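Long-range contacts in hypothetical protein Atu0636 (Agrobacterium tumefaciens, PDB 2OZV), which is a predicted O-methyltransferase with a methyltransferase small domain, and probably transfers a methyl group from S-adenosylmethionine to an oxygen of its substrate: residues Leu189-Pro198 with Leu217-Thr228; Gly147-Ser157 with Glu177-Phe186. All coordinates share one frame; numbering follows the deposited sequence. Where two conformers were deposited one is given.

Contact 1 of 2, residues Leu189-Pro198 with Leu217-Thr228; sequences LEITLIHPRP and LTFRAPLIMHET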
loop_
_atom_site.group_PDB
_atom_site.type_symbol
_atom_site.label_atom_id
_atom_site.label_comp_id
_atom_site.label_asym_id
_atom_site.label_seq_id
_atom_site.Cartn_x
_atom_site.Cartn_y
_atom_site.Cartn_z
ATOM N N LEU B 189 5.365 6.113 -8.736
ATOM C CA LEU B 189 4.049 6.070 -8.062
ATOM C C LEU B 189 4.138 6.712 -6.705
ATOM O O LEU B 189 5.088 6.448 -5.932
ATOM C CB LEU B 189 3.535 4.629 -7.899
ATOM C CG LEU B 189 2.730 4.087 -9.103
ATOM C CD1 LEU B 189 3.577 3.993 -10.368
ATOM C CD2 LEU B 189 2.152 2.681 -8.756
ATOM N N GLU B 190 3.160 7.564 -6.425
ATOM C CA GLU B 190 2.934 8.061 -5.076
ATOM C C GLU B 190 1.574 7.577 -4.643
ATOM O O GLU B 190 0.558 7.868 -5.319
ATOM C CB GLU B 190 2.923 9.591 -5.051
ATOM C CG GLU B 190 4.297 10.218 -5.106
ATOM C CD GLU B 190 4.266 11.716 -4.797
ATOM O OE1 GLU B 190 3.200 12.256 -4.357
ATOM O OE2 GLU B 190 5.329 12.320 -4.958
ATOM N N ILE B 191 1.529 6.857 -3.527
ATOM C CA ILE B 191 0.273 6.280 -3.034
ATOM C C ILE B 191 -0.094 6.978 -1.740
ATOM O O ILE B 191 0.705 6.981 -0.793
ATOM C CB ILE B 191 0.451 4.753 -2.777
ATOM C CG1 ILE B 191 0.913 4.031 -4.074
ATOM C CG2 ILE B 191 -0.831 4.164 -2.188
ATOM C CD1 ILE B 191 1.190 2.491 -3.878
ATOM N N THR B 192 -1.292 7.556 -1.691
ATOM C CA THR B 192 -1.739 8.236 -0.497
ATOM C C THR B 192 -3.023 7.551 0.006
ATOM O O THR B 192 -4.074 7.614 -0.648
ATOM C CB THR B 192 -2.010 9.734 -0.786
ATOM O OG1 THR B 192 -0.842 10.341 -1.343
ATOM C CG2 THR B 192 -2.415 10.443 0.519
ATOM N N LEU B 193 -2.927 6.876 1.150
ATOM C CA LEU B 193 -4.128 6.276 1.734
ATOM C C LEU B 193 -5.003 7.341 2.378
ATOM O O LEU B 193 -4.493 8.336 2.934
ATOM C CB LEU B 193 -3.739 5.237 2.791
ATOM C CG LEU B 193 -3.235 3.862 2.253
ATOM C CD1 LEU B 193 -4.310 3.131 1.387
ATOM C CD2 LEU B 193 -1.926 3.875 1.533
ATOM N N ILE B 194 -6.311 7.085 2.349
ATOM C CA ILE B 194 -7.343 7.991 2.860
ATOM C C ILE B 194 -8.062 7.304 4.017
ATOM O O ILE B 194 -8.730 6.292 3.810
ATOM C CB ILE B 194 -8.369 8.321 1.735
ATOM C CG1 ILE B 194 -7.664 8.754 0.447
ATOM C CG2 ILE B 194 -9.364 9.373 2.187
ATOM C CD1 ILE B 194 -6.816 9.995 0.602
ATOM N N HIS B 195 -7.912 7.831 5.234
ATOM C CA HIS B 195 -8.503 7.205 6.423
ATOM C C HIS B 195 -9.624 8.122 6.931
ATOM O O HIS B 195 -9.466 9.328 6.895
ATOM C CB HIS B 195 -7.452 7.001 7.524
ATOM C CG HIS B 195 -6.315 6.083 7.125
ATOM N ND1 HIS B 195 -6.188 4.806 7.610
ATOM C CD2 HIS B 195 -5.294 6.251 6.244
ATOM C CE1 HIS B 195 -5.108 4.236 7.085
ATOM N NE2 HIS B 195 -4.544 5.095 6.260
ATOM N N PRO B 196 -10.770 7.556 7.359
ATOM C CA PRO B 196 -11.873 8.484 7.731
ATOM C C PRO B 196 -11.612 9.299 9.010
ATOM O O PRO B 196 -12.035 10.471 9.113
ATOM C CB PRO B 196 -13.088 7.566 7.913
ATOM C CG PRO B 196 -12.573 6.183 8.018
ATOM C CD PRO B 196 -11.142 6.135 7.489
ATOM N N ARG B 197 -10.960 8.679 9.984
ATOM C CA ARG B 197 -10.547 9.374 11.192
ATOM C C ARG B 197 -9.381 8.622 11.833
ATOM O O ARG B 197 -9.092 7.479 11.451
ATOM C CB ARG B 197 -11.728 9.615 12.164
ATOM C CG ARG B 197 -12.572 8.407 12.573
ATOM C CD ARG B 197 -13.839 8.839 13.383
ATOM N NE ARG B 197 -14.918 9.424 12.557
ATOM C CZ ARG B 197 -15.324 10.699 12.575
ATOM N NH1 ARG B 197 -16.303 11.092 11.778
ATOM N NH2 ARG B 197 -14.776 11.590 13.389
ATOM N N PRO B 198 -8.702 9.250 12.808
ATOM C CA PRO B 198 -7.519 8.623 13.405
ATOM C C PRO B 198 -7.796 7.206 13.910
ATOM O O PRO B 198 -8.852 6.950 14.527
ATOM C CB PRO B 198 -7.205 9.551 14.594
ATOM C CG PRO B 198 -7.710 10.893 14.099
ATOM C CD PRO B 198 -8.997 10.551 13.453
ATOM N N LEU B 217 8.196 3.124 -6.161
ATOM C CA LEU B 217 7.034 3.694 -5.536
ATOM C C LEU B 217 7.318 4.323 -4.153
ATOM O O LEU B 217 8.322 3.998 -3.467
ATOM C CB LEU B 217 5.899 2.675 -5.469
ATOM C CG LEU B 217 5.984 1.563 -4.435
ATOM C CD1 LEU B 217 5.542 2.011 -3.013
ATOM C CD2 LEU B 217 5.038 0.456 -4.934
ATOM N N THR B 218 6.421 5.211 -3.760
ATOM C CA THR B 218 6.485 5.927 -2.491
ATOM C C THR B 218 5.086 5.874 -1.878
ATOM O O THR B 218 4.095 6.098 -2.613
ATOM C CB THR B 218 6.827 7.420 -2.817
ATOM O OG1 THR B 218 8.175 7.488 -3.284
ATOM C CG2 THR B 218 6.695 8.272 -1.600
ATOM N N PHE B 219 4.973 5.594 -0.562
ATOM C CA PHE B 219 3.724 5.871 0.141
ATOM C C PHE B 219 3.831 7.209 0.831
ATOM O O PHE B 219 4.663 7.406 1.747
ATOM C CB PHE B 219 3.386 4.780 1.194
ATOM C CG PHE B 219 2.842 3.490 0.607
ATOM C CD1 PHE B 219 3.710 2.504 0.119
ATOM C CD2 PHE B 219 1.452 3.275 0.545
ATOM C CE1 PHE B 219 3.206 1.307 -0.427
ATOM C CE2 PHE B 219 0.945 2.064 0.025
ATOM C CZ PHE B 219 1.841 1.095 -0.470
ATOM N N ARG B 220 2.964 8.134 0.434
ATOM C CA ARG B 220 2.924 9.464 1.074
ATOM C C ARG B 220 2.293 9.375 2.457
ATOM O O ARG B 220 1.575 8.401 2.760
ATOM C CB ARG B 220 2.096 10.439 0.201
ATOM C CG ARG B 220 2.707 10.714 -1.176
ATOM C CD ARG B 220 3.944 11.608 -1.101
ATOM N NE ARG B 220 3.678 12.845 -0.350
ATOM C CZ ARG B 220 3.174 13.966 -0.880
ATOM N NH1 ARG B 220 2.904 14.041 -2.188
ATOM N NH2 ARG B 220 2.958 15.039 -0.106
ATOM N N ALA B 221 2.527 10.377 3.305
ATOM C CA ALA B 221 1.766 10.466 4.569
ATOM C C ALA B 221 0.275 10.441 4.199
ATOM O O ALA B 221 -0.122 11.007 3.177
ATOM C CB ALA B 221 2.105 11.758 5.347
ATOM N N PRO B 222 -0.542 9.781 5.012
ATOM C CA PRO B 222 -1.947 9.599 4.610
ATOM C C PRO B 222 -2.758 10.848 4.826
ATOM O O PRO B 222 -2.311 11.761 5.550
ATOM C CB PRO B 222 -2.435 8.497 5.563
ATOM C CG PRO B 222 -1.640 8.760 6.810
ATOM C CD PRO B 222 -0.251 9.118 6.303
ATOM N N LEU B 223 -3.916 10.913 4.169
ATOM C CA LEU B 223 -4.903 11.962 4.479
ATOM C C LEU B 223 -5.926 11.398 5.451
ATOM O O LEU B 223 -6.442 10.291 5.229
ATOM C CB LEU B 223 -5.573 12.444 3.208
ATOM C CG LEU B 223 -4.647 13.096 2.173
ATOM C CD1 LEU B 223 -5.404 13.372 0.883
ATOM C CD2 LEU B 223 -4.076 14.396 2.725
ATOM N N ILE B 224 -6.197 12.139 6.529
ATOM C CA ILE B 224 -7.221 11.762 7.501
ATOM C C ILE B 224 -8.366 12.735 7.275
ATOM O O ILE B 224 -8.175 13.966 7.368
ATOM C CB ILE B 224 -6.697 11.834 8.953
ATOM C CG1 ILE B 224 -5.304 11.168 9.073
ATOM C CG2 ILE B 224 -7.720 11.257 9.955
ATOM C CD1 ILE B 224 -5.250 9.656 8.865
HETATM N N MSE B 225 -9.538 12.197 6.947
HETATM C CA MSE B 225 -10.705 13.010 6.564
HETATM C C MSE B 225 -11.226 13.902 7.702
HETATM O O MSE B 225 -11.500 15.089 7.497
HETATM C CB MSE B 225 -11.846 12.101 6.105
HETATM C CG MSE B 225 -11.676 11.465 4.747
HETATM SE SE MSE B 225 -12.824 9.865 4.560
HETATM C CE MSE B 225 -14.534 10.478 5.249
ATOM N N HIS B 226 -11.366 13.310 8.884
ATOM C CA HIS B 226 -12.019 13.943 10.043
ATOM C C HIS B 226 -11.209 13.812 11.333
ATOM O O HIS B 226 -10.453 12.859 11.498
ATOM C CB HIS B 226 -13.394 13.293 10.301
ATOM C CG HIS B 226 -14.311 13.316 9.122
ATOM N ND1 HIS B 226 -15.025 14.438 8.752
ATOM C CD2 HIS B 226 -14.639 12.351 8.230
ATOM C CE1 HIS B 226 -15.744 14.165 7.676
ATOM N NE2 HIS B 226 -15.523 12.908 7.335
ATOM N N GLU B 227 -11.390 14.748 12.270
ATOM C CA GLU B 227 -10.891 14.544 13.631
ATOM C C GLU B 227 -11.883 13.619 14.325
ATOM O O GLU B 227 -13.057 13.541 13.922
ATOM C CB GLU B 227 -10.768 15.853 14.440
ATOM C CG GLU B 227 -10.003 16.999 13.775
ATOM C CD GLU B 227 -8.499 16.750 13.636
ATOM O OE1 GLU B 227 -7.967 15.806 14.274
ATOM O OE2 GLU B 227 -7.852 17.519 12.873
ATOM N N THR B 228 -11.407 12.919 15.355
ATOM C CA THR B 228 -12.257 12.085 16.186
ATOM C C THR B 228 -13.390 12.946 16.752
ATOM O O THR B 228 -13.136 13.987 17.371
ATOM C CB THR B 228 -11.450 11.457 17.349
ATOM O OG1 THR B 228 -10.312 10.759 16.822
ATOM C CG2 THR B 228 -12.307 10.484 18.157
HETATM O O HOH W 1 7.637 7.343 -6.131
HETATM O O HOH W 2 -0.309 6.680 2.275
HETATM O O HOH W 3 -10.880 8.294 15.757
#
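Two bends in the Arg220 chain, at chi2 (-73°) and chi3 (-52°), fold its guanidinium back across the strands to Glu190, whose own chain runs out extended to meet it. NH1 of Arg220 donates to OE1 of Glu190 at 2.8 Å, and OE1 lies in the guanidinium plane though the carboxylate stands almost perpendicular to it. The grip is shared: OE2 of Glu190 also takes the N-H of Asn250, and NH1 of Arg220 a second bond to the carbonyl of Ala248. On the side of the sheet opposite Glu190 and Thr218, CD1 of Ile191 sits over one face of the Phe219 ring, 4.1 Å from the centroid, while CD2 of Leu193 comes in at the ring edge. The backbones form a parallel pair at one border of the mixed methyltransferase sheet, with 218-224 its outermost strand in this chain. Two ladders make up the pairing, shifted by one residue at Ala221, and a water fills in at the break, binding the carbonyls of Ile191 and Arg220 and the N-H of Leu193. Past it, His195 N donates to Leu223 O at 2.9 Å, nearly straight at 170°, and CD1 of Ile194 packs alongside CD1 of Leu223 at 3.7 Å. Further on, CB of His226 lies over a face of the Arg197 guanidinium; the His226 ring itself stacks with Phe233 and bonds through ND1 to Ala232.

Contact 2 of 2, residues Gly147-Ser157 with Glu177-Phe186; sequences GLFEDWIRTAS and EIIAACGSRF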
loop_
_atom_site.group_PDB
_atom_site.type_symbol
_atom_site.label_atom_id
_atom_site.label_comp_id
_atom_site.label_asym_id
_atom_site.label_seq_id
_atom_site.Cartn_x
_atom_site.Cartn_y
_atom_site.Cartn_z
ATOM N N GLY B 147 -9.127 -7.038 -15.210
ATOM C CA GLY B 147 -8.819 -6.483 -16.521
ATOM C C GLY B 147 -8.968 -4.972 -16.612
ATOM O O GLY B 147 -8.378 -4.345 -17.510
ATOM N N LEU B 148 -9.764 -4.376 -15.716
ATOM C CA LEU B 148 -10.141 -2.950 -15.896
ATOM C C LEU B 148 -8.978 -1.988 -15.729
ATOM O O LEU B 148 -8.755 -1.109 -16.588
ATOM C CB LEU B 148 -11.329 -2.524 -15.014
ATOM C CG LEU B 148 -12.208 -1.390 -15.578
ATOM C CD1 LEU B 148 -12.838 -1.812 -16.910
ATOM C CD2 LEU B 148 -13.360 -1.026 -14.636
ATOM N N PHE B 149 -8.240 -2.121 -14.628
ATOM C CA PHE B 149 -7.096 -1.238 -14.434
ATOM C C PHE B 149 -6.073 -1.398 -15.559
ATOM O O PHE B 149 -5.565 -0.404 -16.086
ATOM C CB PHE B 149 -6.452 -1.458 -13.066
ATOM C CG PHE B 149 -7.212 -0.790 -11.942
ATOM C CD1 PHE B 149 -7.133 0.579 -11.755
ATOM C CD2 PHE B 149 -7.995 -1.548 -11.076
ATOM C CE1 PHE B 149 -7.835 1.210 -10.702
ATOM C CE2 PHE B 149 -8.693 -0.923 -10.029
ATOM C CZ PHE B 149 -8.605 0.440 -9.856
ATOM N N GLU B 150 -5.785 -2.642 -15.934
ATOM C CA GLU B 150 -4.920 -2.898 -17.074
ATOM C C GLU B 150 -5.375 -2.162 -18.339
ATOM O O GLU B 150 -4.577 -1.445 -18.951
ATOM C CB GLU B 150 -4.819 -4.408 -17.335
ATOM C CG GLU B 150 -4.113 -4.769 -18.655
ATOM C CD GLU B 150 -2.642 -4.328 -18.712
ATOM O OE1 GLU B 150 -2.021 -4.043 -17.668
ATOM O OE2 GLU B 150 -2.092 -4.267 -19.829
ATOM N N ASP B 151 -6.643 -2.324 -18.723
ATOM C CA ASP B 151 -7.171 -1.649 -19.930
ATOM C C ASP B 151 -7.101 -0.128 -19.831
ATOM O O ASP B 151 -6.583 0.537 -20.734
ATOM C CB ASP B 151 -8.617 -2.048 -20.198
ATOM C CG ASP B 151 -8.756 -3.462 -20.749
ATOM O OD1 ASP B 151 -7.759 -4.040 -21.252
ATOM O OD2 ASP B 151 -9.882 -3.997 -20.686
ATOM N N TRP B 152 -7.616 0.421 -18.731
ATOM C CA TRP B 152 -7.681 1.870 -18.580
ATOM C C TRP B 152 -6.299 2.518 -18.480
ATOM O O TRP B 152 -6.074 3.564 -19.081
ATOM C CB TRP B 152 -8.511 2.241 -17.360
ATOM C CG TRP B 152 -9.970 2.059 -17.509
ATOM C CD1 TRP B 152 -10.627 1.054 -18.147
ATOM C CD2 TRP B 152 -10.970 2.911 -16.955
ATOM N NE1 TRP B 152 -11.997 1.234 -18.038
ATOM C CE2 TRP B 152 -12.223 2.373 -17.305
ATOM C CE3 TRP B 152 -10.919 4.097 -16.216
ATOM C CZ2 TRP B 152 -13.426 2.972 -16.923
ATOM C CZ3 TRP B 152 -12.111 4.686 -15.825
ATOM C CH2 TRP B 152 -13.347 4.118 -16.176
ATOM N N ILE B 153 -5.379 1.891 -17.736
ATOM C CA ILE B 153 -4.019 2.426 -17.625
ATOM C C ILE B 153 -3.213 2.234 -18.930
ATOM O O ILE B 153 -2.418 3.106 -19.289
ATOM C CB ILE B 153 -3.298 1.900 -16.346
ATOM C CG1 ILE B 153 -3.999 2.527 -15.122
ATOM C CG2 ILE B 153 -1.820 2.320 -16.321
ATOM C CD1 ILE B 153 -3.692 1.881 -13.752
ATOM N N ARG B 154 -3.445 1.146 -19.664
ATOM C CA ARG B 154 -2.894 1.029 -21.012
ATOM C C ARG B 154 -3.333 2.224 -21.878
ATOM O O ARG B 154 -2.507 2.859 -22.518
ATOM C CB ARG B 154 -3.332 -0.282 -21.678
ATOM C CG ARG B 154 -2.687 -0.563 -23.030
ATOM C CD ARG B 154 -3.282 -1.836 -23.653
ATOM N NE ARG B 154 -4.704 -1.625 -23.904
ATOM C CZ ARG B 154 -5.696 -2.366 -23.413
ATOM N NH1 ARG B 154 -5.437 -3.429 -22.660
ATOM N NH2 ARG B 154 -6.963 -2.042 -23.694
ATOM N N THR B 155 -4.630 2.529 -21.877
ATOM C CA THR B 155 -5.135 3.699 -22.623
ATOM C C THR B 155 -4.527 5.003 -22.086
ATOM O O THR B 155 -4.095 5.850 -22.869
ATOM C CB THR B 155 -6.668 3.719 -22.615
ATOM O OG1 THR B 155 -7.138 2.585 -23.364
ATOM C CG2 THR B 155 -7.222 5.058 -23.225
ATOM N N ALA B 156 -4.475 5.161 -20.759
ATOM C CA ALA B 156 -3.934 6.397 -20.159
ATOM C C ALA B 156 -2.518 6.645 -20.668
ATOM O O ALA B 156 -2.172 7.778 -21.016
ATOM C CB ALA B 156 -3.954 6.351 -18.592
ATOM N N SER B 157 -1.706 5.596 -20.699
ATOM C CA SER B 157 -0.350 5.701 -21.213
ATOM C C SER B 157 -0.352 6.097 -22.692
ATOM O O SER B 157 0.393 6.992 -23.084
ATOM C CB SER B 157 0.415 4.388 -20.992
ATOM O OG SER B 157 1.735 4.491 -21.510
ATOM N N GLU B 177 -3.384 -4.582 -8.284
ATOM C CA GLU B 177 -3.840 -4.461 -9.668
ATOM C C GLU B 177 -3.318 -3.151 -10.282
ATOM O O GLU B 177 -2.955 -3.109 -11.457
ATOM C CB GLU B 177 -5.385 -4.575 -9.761
ATOM C CG GLU B 177 -5.951 -4.629 -11.197
ATOM C CD GLU B 177 -7.449 -5.000 -11.316
ATOM O OE1 GLU B 177 -8.029 -5.576 -10.373
ATOM O OE2 GLU B 177 -8.046 -4.739 -12.388
ATOM N N ILE B 178 -3.289 -2.085 -9.482
ATOM C CA ILE B 178 -2.853 -0.790 -9.972
ATOM C C ILE B 178 -1.356 -0.775 -10.262
ATOM O O ILE B 178 -0.909 -0.327 -11.337
ATOM C CB ILE B 178 -3.226 0.310 -8.988
ATOM C CG1 ILE B 178 -4.742 0.540 -8.999
ATOM C CG2 ILE B 178 -2.535 1.613 -9.347
ATOM C CD1 ILE B 178 -5.237 1.190 -7.707
ATOM N N ILE B 179 -0.568 -1.286 -9.314
ATOM C CA ILE B 179 0.873 -1.365 -9.529
ATOM C C ILE B 179 1.193 -2.211 -10.754
ATOM O O ILE B 179 2.051 -1.819 -11.567
ATOM C CB ILE B 179 1.606 -1.905 -8.258
ATOM C CG1 ILE B 179 1.457 -0.900 -7.093
ATOM C CG2 ILE B 179 3.070 -2.302 -8.575
ATOM C CD1 ILE B 179 1.850 -1.530 -5.691
ATOM N N ALA B 180 0.516 -3.346 -10.916
ATOM C CA ALA B 180 0.773 -4.222 -12.076
ATOM C C ALA B 180 0.419 -3.524 -13.401
ATOM O O ALA B 180 1.149 -3.642 -14.385
ATOM C CB ALA B 180 0.019 -5.521 -11.948
ATOM N N ALA B 181 -0.694 -2.793 -13.401
ATOM C CA ALA B 181 -1.164 -2.108 -14.610
ATOM C C ALA B 181 -0.206 -0.972 -14.991
ATOM O O ALA B 181 -0.002 -0.690 -16.180
ATOM C CB ALA B 181 -2.579 -1.568 -14.391
ATOM N N CYS B 182 0.385 -0.325 -13.991
ATOM C CA CYS B 182 1.382 0.724 -14.249
ATOM C C CYS B 182 2.650 0.171 -14.883
ATOM O O CYS B 182 3.331 0.888 -15.646
ATOM C CB CYS B 182 1.696 1.519 -12.981
ATOM S SG CYS B 182 0.350 2.637 -12.490
ATOM N N GLY B 183 3.007 -1.076 -14.563
ATOM C CA GLY B 183 4.243 -1.708 -15.071
ATOM C C GLY B 183 4.727 -1.308 -16.465
ATOM O O GLY B 183 3.982 -1.392 -17.442
ATOM N N SER B 184 5.980 -0.860 -16.545
ATOM C CA SER B 184 6.622 -0.434 -17.801
ATOM C C SER B 184 5.895 0.691 -18.547
ATOM O O SER B 184 6.197 0.976 -19.714
ATOM C CB SER B 184 6.871 -1.623 -18.737
ATOM O OG SER B 184 5.827 -1.741 -19.681
ATOM N N ARG B 185 4.940 1.332 -17.894
ATOM C CA ARG B 185 4.269 2.487 -18.527
ATOM C C ARG B 185 4.432 3.756 -17.705
ATOM O O ARG B 185 4.773 4.820 -18.238
ATOM C CB ARG B 185 2.760 2.236 -18.672
ATOM C CG ARG B 185 2.400 1.120 -19.614
ATOM C CD ARG B 185 0.986 0.622 -19.302
ATOM N NE ARG B 185 0.634 -0.480 -20.191
ATOM C CZ ARG B 185 -0.204 -1.470 -19.887
ATOM N NH1 ARG B 185 -0.441 -2.416 -20.797
ATOM N NH2 ARG B 185 -0.805 -1.515 -18.685
ATOM N N PHE B 186 4.160 3.614 -16.402
ATOM C CA PHE B 186 4.191 4.690 -15.438
ATOM C C PHE B 186 5.058 4.284 -14.269
ATOM O O PHE B 186 5.035 3.112 -13.849
ATOM C CB PHE B 186 2.797 4.952 -14.887
ATOM C CG PHE B 186 1.872 5.565 -15.880
ATOM C CD1 PHE B 186 1.947 6.926 -16.156
ATOM C CD2 PHE B 186 0.919 4.774 -16.548
ATOM C CE1 PHE B 186 1.066 7.516 -17.091
ATOM C CE2 PHE B 186 0.038 5.346 -17.473
ATOM C CZ PHE B 186 0.104 6.711 -17.749
HETATM O O HOH W 4 -6.367 -5.038 -14.295
HETATM O O HOH W 5 1.025 -3.955 -17.196
#
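One face of the Phe149 ring carries CG1 of Ile178, 3.8 Å from the centroid and offset toward the rim, while OE2 of Glu177 lies at the ring edge, its carboxylate turned nearly perpendicular to the ring. OE2 of Glu177 also takes a weak bond from Phe149 N at 3.5 Å and a firmer one from a water that also accepts from Glu150 N, which places a negative charge by the first turn of helix 148-157, where it would probably be stabilised by the amino end of the helix. The Arg185 guanidinium has CB and CG of Arg154 over one face and the Glu150 carboxylate at its edge. NH1 of Arg185 donates to OE2 of Glu150 at 2.7 Å and NH2 of Arg185 to OE1 of Glu150 at 3.0 Å; NH2 approaches from above the carboxylate plane and also donates to Ala181 O. An extended chain from CG to NE carries the Arg185 head back toward helix 148-157, with Glu150 bent at chi2 (63°) to receive it. These helices flank one face of the Rossmann-like methyltransferase sheet, strand 164-170 following the first and preceding the second, and their axes approach to 8.5 Å at a crossing angle of -39°. The small side chain of Ala181 faces helix 148-157 here, its CB 3.6 Å from Phe149 O and touching CD1 of Ile153. Toward the carboxyl end of helix 148-157, the Phe186 ring presents its edge to the backbone at Ala156 and Ser157, with CZ of Phe186 3.6 Å from Ser157 N, and CG2 of Ile153 adjoins CD2 of the ring.

In the fold
From the N terminus the chain first lays down the strands and helices of the half of the sheet that, in related methyltransferases and probably here, binds S-adenosylmethionine, then reaches helix 148-159. Contact 2 closes the loop that runs through strand 164-170 to helix 175-182. Strand 186-195 follows directly, and contact 1 closes the next loop, through strand 204-211 to strand 218-224. The two loops are in series, neither nested nor crossed, and the centres of the contacts lie about 22 Å apart. They still meet: Ile179 of helix 175-182 packs on Leu189 and Leu217, joining the helical layer to the border of the sheet, where the second subunit also packs against contact 1.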